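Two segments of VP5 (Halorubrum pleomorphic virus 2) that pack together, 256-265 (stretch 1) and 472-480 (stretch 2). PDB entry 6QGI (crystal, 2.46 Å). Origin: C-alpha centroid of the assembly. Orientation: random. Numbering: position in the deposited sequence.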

# COMPACT_ATOMS: atom_id res chain seq x y z
N ASP A 256 17.61 27.11 27.47
CA ASP A 256 17.75 28.00 26.31
C ASP A 256 16.37 28.51 25.87
O ASP A 256 16.18 29.73 25.76
N VAL A 257 15.41 27.60 25.65
CA VAL A 257 14.04 27.98 25.28
C VAL A 257 13.29 28.25 26.59
O VAL A 257 13.23 27.38 27.47
N GLN A 258 12.78 29.48 26.72
CA GLN A 258 12.05 29.96 27.90
C GLN A 258 10.57 29.59 27.82
O GLN A 258 10.04 29.39 26.73
N SER A 259 9.90 29.51 28.98
CA SER A 259 8.46 29.24 29.06
C SER A 259 7.70 30.37 28.38
O SER A 259 7.91 31.54 28.71
N GLY A 260 6.89 30.02 27.38
CA GLY A 260 6.12 30.98 26.61
C GLY A 260 6.73 31.32 25.27
O GLY A 260 6.06 31.94 24.44
N GLU A 261 8.02 30.93 25.05
CA GLU A 261 8.75 31.17 23.79
C GLU A 261 8.04 30.45 22.64
O GLU A 261 7.80 31.07 21.60
N ILE A 262 7.66 29.17 22.85
CA ILE A 262 6.93 28.35 21.88
C ILE A 262 5.57 27.96 22.49
O ILE A 262 5.53 27.44 23.61
N GLU A 263 4.48 28.21 21.75
CA GLU A 263 3.11 27.86 22.15
C GLU A 263 2.51 26.95 21.08
O GLU A 263 2.13 27.42 20.00
N VAL A 264 2.47 25.64 21.37
CA VAL A 264 1.99 24.62 20.43
C VAL A 264 0.84 23.77 21.03
O VAL A 264 0.55 22.68 20.52
N SER A 265 0.16 24.29 22.06
CA SER A 265 -0.97 23.62 22.71
C SER A 265 -2.21 23.69 21.81
O SER A 265 -2.98 22.73 21.76
N ASN A 472 16.31 21.05 15.56
CA ASN A 472 15.32 21.93 14.92
C ASN A 472 13.98 22.02 15.69
O ASN A 472 13.80 21.35 16.71
N TYR A 473 13.05 22.87 15.18
CA TYR A 473 11.71 23.19 15.72
C TYR A 473 11.84 23.69 17.17
O TYR A 473 11.19 23.20 18.10
N ILE A 474 12.70 24.70 17.32
CA ILE A 474 13.03 25.37 18.58
C ILE A 474 12.53 26.82 18.53
O ILE A 474 12.74 27.57 19.49
N THR A 475 11.85 27.21 17.43
CA THR A 475 11.27 28.54 17.23
C THR A 475 9.79 28.41 16.88
O THR A 475 9.39 27.39 16.32
N GLN A 476 9.01 29.46 17.18
CA GLN A 476 7.57 29.56 16.91
C GLN A 476 7.30 29.55 15.40
O GLN A 476 6.38 28.86 14.95
N GLU A 477 8.11 30.31 14.62
CA GLU A 477 8.02 30.43 13.16
C GLU A 477 8.02 29.04 12.51
O GLU A 477 7.14 28.75 11.70
N GLU A 478 8.99 28.18 12.91
CA GLU A 478 9.15 26.80 12.45
C GLU A 478 7.88 25.97 12.64
O GLU A 478 7.44 25.30 11.71
N TRP A 479 7.28 26.05 13.85
CA TRP A 479 6.06 25.33 14.23
C TRP A 479 4.81 25.87 13.53
O TRP A 479 3.94 25.07 13.17
N ASP A 480 4.73 27.20 13.33
CA ASP A 480 3.63 27.88 12.64
C ASP A 480 3.65 27.51 11.14
O ASP A 480 2.59 27.30 10.54

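Polar pairing across the interface rests on one side chain, Q476, whose CA-to-CB bond runs sideways but whose t, p rotamer brings its amide to the backbone of E263. E263 N donates to Q476 OE1 at 2.8 Å (N-H...O angle 158°), and Q476 NE2 donates to E263 O at 3.3 Å (160°). Both amide ends thus serve one residue's main chain, much as a neighbouring strand would. The amide is steadied from its own helix, since Q476 NE2 also donates to D480 OD1 at 3.0 Å.

Apolar packing centres on W479 (chi1 m), which points toward stretch 1. V264, also pointing toward its partner and in the m rotamer, sets CG1 over one ring face: V264 CG1 lies 4.0 Å from the centroid of the five-membered ring, 27° off its normal, a CH-pi contact. I262 (m, t) approaches the ring obliquely, I262 CG2 to W479 CD1 being 3.6 Å, while its CD1 reaches I474 O at 3.4 Å. V257 (t) adds a looser contact, with V257 CG2 4.5 Å from I474 CB.

Within stretch 2, bonds tie the loop to the helix: W479 NE1 donates to Y473 O at 2.9 Å, and Y473 N to E478 OE1 at 2.9 Å. T475 OG1 caps the helix, weakly accepting from E478 N at 3.4 Å.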

# COMPACT_ATOMS: atom_id res chain seq x y z
CB ASP A 256 18.46 27.25 25.16
CG ASP A 256 19.28 28.12 24.21
OD1 ASP A 256 18.92 29.31 24.03
OD2 ASP A 256 20.27 27.61 23.65
CB VAL A 257 13.33 26.93 24.38
CG1 VAL A 257 11.86 27.28 24.18
CG2 VAL A 257 14.03 26.81 23.03
CB GLN A 258 12.21 31.49 28.04
CG GLN A 258 13.66 31.99 28.16
CD GLN A 258 14.24 31.87 29.55
OE1 GLN A 258 15.18 31.10 29.78
NE2 GLN A 258 13.71 32.63 30.50
CB SER A 259 8.02 29.09 30.52
OG SER A 259 8.71 28.02 31.16
CB GLU A 261 10.21 30.71 23.90
CG GLU A 261 11.18 31.48 23.03
CD GLU A 261 12.65 31.24 23.30
OE1 GLU A 261 13.04 31.15 24.49
OE2 GLU A 261 13.43 31.16 22.33
CB ILE A 262 7.72 27.09 21.39
CG1 ILE A 262 9.20 27.39 21.06
CG2 ILE A 262 7.01 26.45 20.19
CD1 ILE A 262 10.11 26.13 21.05
CB GLU A 263 2.25 29.12 22.40
CG GLU A 263 2.61 29.88 23.67
CD GLU A 263 2.42 29.16 25.00
OE1 GLU A 263 1.57 28.24 25.08
OE2 GLU A 263 3.11 29.54 25.97
CB VAL A 264 3.16 23.72 19.92
CG1 VAL A 264 4.04 24.48 18.93
CG2 VAL A 264 3.98 23.13 21.06
CB SER A 265 -1.26 24.26 24.06
OG SER A 265 -0.08 24.46 24.82
CB ASN A 472 15.08 21.52 13.46
CG ASN A 472 14.55 20.15 13.24
OD1 ASN A 472 14.10 19.48 14.15
ND2 ASN A 472 14.63 19.72 12.01
CB TYR A 473 10.75 21.99 15.57
CG TYR A 473 10.33 21.79 14.14
CD1 TYR A 473 9.21 22.44 13.62
CD2 TYR A 473 11.06 20.98 13.28
CE1 TYR A 473 8.84 22.29 12.29
CE2 TYR A 473 10.67 20.78 11.96
CZ TYR A 473 9.56 21.44 11.47
OH TYR A 473 9.16 21.30 10.17
CB ILE A 474 14.56 25.27 18.86
CG1 ILE A 474 15.41 25.98 17.76
CG2 ILE A 474 14.98 23.80 19.03
CD1 ILE A 474 16.86 26.34 18.17
CB THR A 475 12.03 29.37 16.16
OG1 THR A 475 11.66 28.95 14.84
CG2 THR A 475 13.55 29.35 16.33
CB GLN A 476 6.98 30.82 17.56
CG GLN A 476 5.45 30.92 17.53
CD GLN A 476 4.78 29.95 18.46
OE1 GLN A 476 4.88 30.05 19.68
NE2 GLN A 476 4.08 28.98 17.89
CB GLU A 477 9.18 31.30 12.63
CG GLU A 477 9.05 31.68 11.16
CD GLU A 477 10.20 32.47 10.55
OE1 GLU A 477 11.27 32.59 11.20
OE2 GLU A 477 10.03 32.97 9.42
CB GLU A 478 10.32 26.12 13.19
CG GLU A 478 11.70 26.53 12.71
CD GLU A 478 12.83 25.89 13.49
OE1 GLU A 478 13.29 24.80 13.06
OE2 GLU A 478 13.24 26.45 14.52
CB TRP A 479 5.87 25.38 15.75
CG TRP A 479 6.73 24.40 16.47
CD1 TRP A 479 7.85 24.67 17.20
CD2 TRP A 479 6.57 22.98 16.51
NE1 TRP A 479 8.38 23.51 17.72
CE2 TRP A 479 7.61 22.45 17.31
CE3 TRP A 479 5.63 22.09 15.96
CZ2 TRP A 479 7.74 21.08 17.57
CZ3 TRP A 479 5.75 20.73 16.23
CH2 TRP A 479 6.79 20.24 17.03
CB ASP A 480 3.71 29.41 12.83
CG ASP A 480 3.42 29.93 14.24
OD1 ASP A 480 2.95 29.13 15.09
OD2 ASP A 480 3.65 31.13 14.49